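Long-range contacts in amidase, hydantoinase/carbamoylase family (Burkholderia ambifaria, PDB 5TP4), which probably hydrolyses N-carbamoyl-L-amino acids or related amides, as a zinc-dependent member of the peptidase M20 family: residues R101-Y106 with E196-Q201; A18-S23 with G111-R116. All coordinates share one frame; numbering follows the deposited sequence. Where two conformers were deposited one is given.

Contact 1. Residues R101-Y106 with E196-Q201. With ZN (zinc ion), chain P; EDO (1,2-ethanediol), chain V.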
loop_
_atom_site.group_PDB
_atom_site.type_symbol
_atom_site.label_atom_id
_atom_site.label_comp_id
_atom_site.label_asym_id
_atom_site.label_seq_id
_atom_site.Cartn_x
_atom_site.Cartn_y
_atom_site.Cartn_z
ATOM N N ARG B 101 -7.501 20.468 -21.819
ATOM C CA ARG B 101 -8.070 21.498 -22.677
ATOM C C ARG B 101 -9.257 21.012 -23.494
ATOM O O ARG B 101 -9.849 21.815 -24.222
ATOM C CB ARG B 101 -6.972 22.047 -23.598
ATOM C CG ARG B 101 -5.871 22.773 -22.824
ATOM C CD ARG B 101 -4.819 23.407 -23.742
ATOM N NE ARG B 101 -4.412 22.481 -24.796
ATOM C CZ ARG B 101 -3.510 21.519 -24.642
ATOM N NH1 ARG B 101 -2.907 21.348 -23.472
ATOM N NH2 ARG B 101 -3.205 20.727 -25.661
ATOM N N PHE B 102 -9.615 19.719 -23.406
ATOM C CA PHE B 102 -10.743 19.206 -24.177
ATOM C C PHE B 102 -11.845 18.582 -23.335
ATOM O O PHE B 102 -12.987 18.573 -23.779
ATOM C CB PHE B 102 -10.260 18.170 -25.202
ATOM C CG PHE B 102 -9.293 18.740 -26.191
ATOM C CD1 PHE B 102 -7.949 18.829 -25.885
ATOM C CD2 PHE B 102 -9.747 19.247 -27.389
ATOM C CE1 PHE B 102 -7.065 19.386 -26.779
ATOM C CE2 PHE B 102 -8.871 19.788 -28.290
ATOM C CZ PHE B 102 -7.529 19.866 -27.987
ATOM N N ASP B 103 -11.529 18.051 -22.151
ATOM C CA ASP B 103 -12.536 17.430 -21.288
ATOM C C ASP B 103 -13.658 18.412 -20.996
ATOM O O ASP B 103 -13.416 19.485 -20.423
ATOM C CB ASP B 103 -11.911 17.016 -19.955
ATOM C CG ASP B 103 -11.155 15.726 -20.018
ATOM O OD1 ASP B 103 -11.532 14.838 -20.806
ATOM O OD2 ASP B 103 -10.197 15.585 -19.228
ATOM N N GLY B 104 -14.889 18.022 -21.316
ATOM C CA GLY B 104 -16.063 18.863 -21.052
ATOM C C GLY B 104 -16.248 20.010 -22.008
ATOM O O GLY B 104 -17.319 20.175 -22.599
ATOM N N VAL B 105 -15.212 20.822 -22.181
ATOM C CA VAL B 105 -15.339 22.016 -22.995
ATOM C C VAL B 105 -15.593 21.661 -24.450
ATOM O O VAL B 105 -16.314 22.387 -25.144
ATOM C CB VAL B 105 -14.087 22.894 -22.832
ATOM C CG1 VAL B 105 -12.838 22.096 -23.212
ATOM C CG2 VAL B 105 -14.212 24.194 -23.654
ATOM N N TYR B 106 -14.998 20.559 -24.946
ATOM C CA TYR B 106 -15.213 20.187 -26.346
ATOM C C TYR B 106 -16.704 20.076 -26.667
ATOM O O TYR B 106 -17.164 20.618 -27.673
ATOM C CB TYR B 106 -14.503 18.867 -26.668
ATOM C CG TYR B 106 -14.958 18.273 -27.989
ATOM C CD1 TYR B 106 -14.938 19.025 -29.159
ATOM C CD2 TYR B 106 -15.414 16.963 -28.056
ATOM C CE1 TYR B 106 -15.382 18.476 -30.372
ATOM C CE2 TYR B 106 -15.821 16.416 -29.242
ATOM C CZ TYR B 106 -15.817 17.176 -30.394
ATOM O OH TYR B 106 -16.238 16.592 -31.569
ATOM N N GLU B 196 -24.325 14.530 -26.316
ATOM C CA GLU B 196 -23.101 15.062 -25.724
ATOM C C GLU B 196 -21.919 14.537 -26.509
ATOM O O GLU B 196 -21.772 13.319 -26.642
ATOM C CB GLU B 196 -22.977 14.654 -24.249
ATOM C CG GLU B 196 -21.677 15.076 -23.621
ATOM C CD GLU B 196 -21.741 15.225 -22.104
ATOM O OE1 GLU B 196 -20.695 15.548 -21.492
ATOM O OE2 GLU B 196 -22.835 15.032 -21.523
ATOM N N ALA B 197 -21.087 15.446 -27.025
ATOM C CA ALA B 197 -19.820 15.043 -27.619
ATOM C C ALA B 197 -18.721 15.126 -26.570
ATOM O O ALA B 197 -18.693 16.049 -25.747
ATOM C CB ALA B 197 -19.506 15.924 -28.831
ATOM N N HIS B 198 -17.792 14.161 -26.597
ATOM C CA HIS B 198 -16.741 14.132 -25.584
ATOM C C HIS B 198 -15.537 13.374 -26.123
ATOM O O HIS B 198 -15.675 12.473 -26.952
ATOM C CB HIS B 198 -17.263 13.444 -24.305
ATOM C CG HIS B 198 -16.559 13.864 -23.052
ATOM N ND1 HIS B 198 -15.310 13.386 -22.702
ATOM C CD2 HIS B 198 -16.925 14.720 -22.066
ATOM C CE1 HIS B 198 -14.930 13.948 -21.567
ATOM N NE2 HIS B 198 -15.898 14.744 -21.152
ATOM N N ILE B 199 -14.353 13.740 -25.641
ATOM C CA ILE B 199 -13.200 12.884 -25.917
ATOM C C ILE B 199 -13.390 11.552 -25.194
ATOM O O ILE B 199 -14.040 11.467 -24.149
ATOM C CB ILE B 199 -11.870 13.557 -25.523
ATOM C CG1 ILE B 199 -11.829 13.953 -24.030
ATOM C CG2 ILE B 199 -11.589 14.763 -26.422
ATOM C CD1 ILE B 199 -10.421 14.241 -23.526
ATOM N N GLU B 200 -12.839 10.488 -25.775
ATOM C CA GLU B 200 -13.028 9.139 -25.222
ATOM C C GLU B 200 -12.561 9.006 -23.773
ATOM O O GLU B 200 -13.153 8.244 -22.997
ATOM C CB GLU B 200 -12.272 8.122 -26.069
ATOM C CG GLU B 200 -12.415 6.712 -25.510
ATOM C CD GLU B 200 -11.527 5.723 -26.208
ATOM O OE1 GLU B 200 -11.226 4.659 -25.616
ATOM O OE2 GLU B 200 -11.128 6.026 -27.350
ATOM N N GLN B 201 -11.474 9.676 -23.408
ATOM C CA GLN B 201 -10.752 9.456 -22.141
ATOM C C GLN B 201 -10.239 8.024 -21.994
ATOM O O GLN B 201 -10.016 7.538 -20.878
ATOM C CB GLN B 201 -11.592 9.839 -20.923
ATOM C CG GLN B 201 -12.234 11.234 -21.039
ATOM C CD GLN B 201 -13.066 11.554 -19.813
ATOM O OE1 GLN B 201 -14.056 10.884 -19.545
ATOM N NE2 GLN B 201 -12.656 12.575 -19.059
HETATM ZN ZN ZN P . -15.827 15.569 -18.900
HETATM C C1 EDO V . -7.231 23.403 -27.572
HETATM O O1 EDO V . -5.817 23.344 -27.338
HETATM C C2 EDO V . -7.516 23.299 -29.069
HETATM O O2 EDO V . -7.247 24.554 -29.706
HETATM O O HOH W 1 -14.617 16.245 -24.080
HETATM O O HOH W 2 -9.430 12.964 -19.752
HETATM O O HOH W 3 -17.342 17.345 -23.857
HETATM O O HOH W 4 -18.101 14.696 -18.758
HETATM O O HOH W 5 -15.261 14.335 -17.085
#
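Tyr106 lays its ring obliquely against the end of strand 193-199, where CE2 meets Ala197 CB at 3.7 Å and CD2 comes within 4.0 Å of the His198 backbone N. CG stands anti to the backbone N (chi1 166°), which carries the ring from the first turn of its helix to the strand. Next to it, Phe102 CB rests on Ile199 CG2 at 3.9 Å, while the phenyl ring leads off the other way. Asp103 OD1 presses on Ile199 CD1 at 3.0 Å, a tight touch. Even in this firmly packed part the two backbones are joined through water: one molecule donates to Phe102 O and accepts from Ile199 N, sitting over one face of the His198 imidazole, and another links Gly104 O, weakly, to Ala197 O. His198 is held at both nitrogens. NE2 binds zinc at 2.4 Å together with His92 and two waters, and ND1 donates to Ile199 O at 2.7 Å, nearly straight and within the ring plane; this second-shell bond fixes the imidazole's rotation.

The looser, wetter side belongs to Asp103 and Gln201, both partly exposed. Asp103, predicted to bridge two zincs, is not a ligand of this ion here. Its OD1 receives a weak bond from Gln201 NE2, 3.1 Å long and bent to 132°, with carboxylate and amide planes 74° apart. A water bonds to Asp103 OD2 and, weakly, to Gln201 NE2.

Strand 377-382 pairs with strand 193-199 and places Ile382 against both Tyr106 and Ile199, the Tyr106 hydroxyl reaches Val401 and Thr405 of helix 398-416, and helix 17-28 packs on Val105.

Contact 2. Residues A18-S23 with G111-R116. With EDO (1,2-ethanediol), chain V.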
loop_
_atom_site.group_PDB
_atom_site.type_symbol
_atom_site.label_atom_id
_atom_site.label_comp_id
_atom_site.label_asym_id
_atom_site.label_seq_id
_atom_site.Cartn_x
_atom_site.Cartn_y
_atom_site.Cartn_z
ATOM N N ALA B 18 -11.885 24.944 -38.316
ATOM C CA ALA B 18 -10.899 25.901 -37.817
ATOM C C ALA B 18 -11.516 26.861 -36.803
ATOM O O ALA B 18 -10.860 27.257 -35.823
ATOM C CB ALA B 18 -10.298 26.669 -38.995
ATOM N N ARG B 19 -12.766 27.281 -37.040
ATOM C CA ARG B 19 -13.438 28.186 -36.123
ATOM C C ARG B 19 -13.648 27.514 -34.776
ATOM O O ARG B 19 -13.416 28.120 -33.726
ATOM C CB ARG B 19 -14.776 28.651 -36.725
ATOM C CG ARG B 19 -15.538 29.687 -35.851
ATOM C CD ARG B 19 -16.720 30.246 -36.638
ATOM N NE ARG B 19 -17.647 29.173 -37.042
ATOM C CZ ARG B 19 -18.583 29.313 -37.982
ATOM N NH1 ARG B 19 -18.719 30.488 -38.605
ATOM N NH2 ARG B 19 -19.386 28.290 -38.293
ATOM N N LEU B 20 -14.032 26.239 -34.789
ATOM C CA LEU B 20 -14.206 25.502 -33.538
ATOM C C LEU B 20 -12.865 25.331 -32.818
ATOM O O LEU B 20 -12.785 25.503 -31.594
ATOM C CB LEU B 20 -14.868 24.145 -33.830
ATOM C CG LEU B 20 -14.960 23.125 -32.680
ATOM C CD1 LEU B 20 -15.586 23.693 -31.412
ATOM C CD2 LEU B 20 -15.750 21.911 -33.104
ATOM N N TRP B 21 -11.797 25.030 -33.566
ATOM C CA TRP B 21 -10.481 24.862 -32.951
ATOM C C TRP B 21 -10.023 26.154 -32.287
ATOM O O TRP B 21 -9.486 26.128 -31.175
ATOM C CB TRP B 21 -9.471 24.383 -34.005
ATOM C CG TRP B 21 -8.106 24.081 -33.460
ATOM C CD1 TRP B 21 -7.008 24.898 -33.475
ATOM C CD2 TRP B 21 -7.691 22.857 -32.830
ATOM N NE1 TRP B 21 -5.943 24.259 -32.886
ATOM C CE2 TRP B 21 -6.342 23.012 -32.473
ATOM C CE3 TRP B 21 -8.352 21.661 -32.500
ATOM C CZ2 TRP B 21 -5.612 21.994 -31.848
ATOM C CZ3 TRP B 21 -7.631 20.657 -31.863
ATOM C CH2 TRP B 21 -6.275 20.832 -31.545
ATOM N N ARG B 22 -10.269 27.294 -32.938
ATOM C CA ARG B 22 -9.942 28.589 -32.344
ATOM C C ARG B 22 -10.760 28.854 -31.087
ATOM O O ARG B 22 -10.243 29.415 -30.113
ATOM C CB ARG B 22 -10.161 29.698 -33.377
ATOM N N SER B 23 -12.039 28.459 -31.075
ATOM C CA SER B 23 -12.825 28.688 -29.860
ATOM C C SER B 23 -12.289 27.854 -28.705
ATOM O O SER B 23 -12.268 28.302 -27.553
ATOM C CB SER B 23 -14.313 28.388 -30.104
ATOM O OG SER B 23 -14.575 26.998 -30.225
ATOM N N GLY B 111 -21.414 22.335 -29.437
ATOM C CA GLY B 111 -22.760 22.864 -29.568
ATOM C C GLY B 111 -22.771 24.268 -30.139
ATOM O O GLY B 111 -23.587 24.590 -31.008
ATOM N N LEU B 112 -21.876 25.130 -29.653
ATOM C CA LEU B 112 -21.819 26.481 -30.207
ATOM C C LEU B 112 -21.491 26.439 -31.694
ATOM O O LEU B 112 -22.075 27.177 -32.493
ATOM C CB LEU B 112 -20.787 27.318 -29.447
ATOM C CG LEU B 112 -20.503 28.721 -30.007
ATOM C CD1 LEU B 112 -21.735 29.639 -29.936
ATOM C CD2 LEU B 112 -19.335 29.338 -29.208
ATOM N N GLU B 113 -20.558 25.575 -32.096
ATOM C CA GLU B 113 -20.221 25.551 -33.513
ATOM C C GLU B 113 -21.388 25.010 -34.334
ATOM O O GLU B 113 -21.614 25.463 -35.458
ATOM C CB GLU B 113 -18.931 24.746 -33.744
ATOM C CG GLU B 113 -18.585 24.464 -35.227
ATOM C CD GLU B 113 -18.445 25.734 -36.058
ATOM O OE1 GLU B 113 -18.004 26.766 -35.498
ATOM O OE2 GLU B 113 -18.776 25.691 -37.278
ATOM N N VAL B 114 -22.140 24.044 -33.792
ATOM C CA VAL B 114 -23.367 23.610 -34.455
ATOM C C VAL B 114 -24.266 24.802 -34.757
ATOM O O VAL B 114 -24.753 24.973 -35.880
ATOM C CB VAL B 114 -24.091 22.554 -33.602
ATOM C CG1 VAL B 114 -25.520 22.334 -34.104
ATOM C CG2 VAL B 114 -23.303 21.245 -33.672
ATOM N N VAL B 115 -24.482 25.656 -33.767
ATOM C CA VAL B 115 -25.348 26.809 -33.975
ATOM C C VAL B 115 -24.733 27.776 -34.984
ATOM O O VAL B 115 -25.429 28.279 -35.874
ATOM C CB VAL B 115 -25.645 27.487 -32.638
ATOM C CG1 VAL B 115 -26.326 28.879 -32.862
ATOM C CG2 VAL B 115 -26.566 26.564 -31.804
ATOM N N ARG B 116 -23.430 28.040 -34.880
ATOM C CA ARG B 116 -22.803 28.973 -35.815
ATOM C C ARG B 116 -22.907 28.457 -37.239
ATOM O O ARG B 116 -23.122 29.232 -38.181
ATOM C CB ARG B 116 -21.334 29.191 -35.457
ATOM C CG ARG B 116 -21.134 29.983 -34.172
ATOM C CD ARG B 116 -19.642 29.978 -33.769
ATOM N NE ARG B 116 -19.367 31.019 -32.780
ATOM C CZ ARG B 116 -18.158 31.249 -32.278
ATOM N NH1 ARG B 116 -17.137 30.470 -32.643
ATOM N NH2 ARG B 116 -17.967 32.254 -31.423
HETATM C C1 EDO V . -7.231 23.403 -27.572
HETATM O O1 EDO V . -5.817 23.344 -27.338
HETATM C C2 EDO V . -7.516 23.299 -29.069
HETATM O O2 EDO V . -7.247 24.554 -29.706
HETATM O O HOH W 6 -13.675 30.707 -33.016
#
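Arg19 and Glu113 meet at about a right angle, the arginine gripping the carboxylate side-on with NE and NH2, one nitrogen to each oxygen. Arg19 NE donates to Glu113 OE1 at 2.9 Å, on the syn lone pair, and Arg19 NH2 reaches Glu113 OE2 at the same 2.9 Å, also from the syn side but tilted somewhat out of the carboxylate plane. Both bonds are fairly straight, and the two flat groups are turned 31° apart. A bend at chi3 in Arg19 turns the guanidinium edge to the acid. Glu113 OE2 is gripped further by Thr117 and by the backbone N of Asp16, while Arg19 NH1 forms a second salt bridge with Asp120.

Arg116 approaches from another direction. Its CB sits over one face of the Arg19 guanidinium, toward the rim and 3.6 Å from Arg19 NH2, and its extended chain crosses that of Arg19 obliquely, with the guanidinium planes 61° apart. The like charges pass without touching: Arg19 NE and Arg116 NH1 are 4.6 Å apart. The Arg116 head makes a cation-pi contact with Trp57. Beside the ion pair, nearer the backbones, Leu20 CB lies 4.0 Å from Glu113 CG.

Helices 17-28 and 105-121 run roughly antiparallel here, at 142° with axes 10.0 Å apart. This is helix-helix packing clamped by a bidentate Arg-Glu salt bridge, joining the first helix of the chain to helix 105-121, which follows the zinc-site loop of the M20 fold.

Helix 105-121 ties the two contacts together: its N-terminal end, following the zinc-site loop, belongs to contact 1, and a later part to contact 2. Their centres lie about 14 Å apart, the first about 9 Å and the second about 22 Å from the centre of the chain. In sequence the segments alternate, 18-23, 101-106, 111-116, then 196-201, so the two pairings interlock along the chain. They also touch directly, Phe102 CE2 lying 3.9 Å from Trp21 CZ3, and one ethanediol, probably from crystallisation, is hydrogen-bonded to Arg101 NE and Trp21 O. One helix thus connects the metal-bearing strand of the central sheet with the N-terminal helix packed farther out.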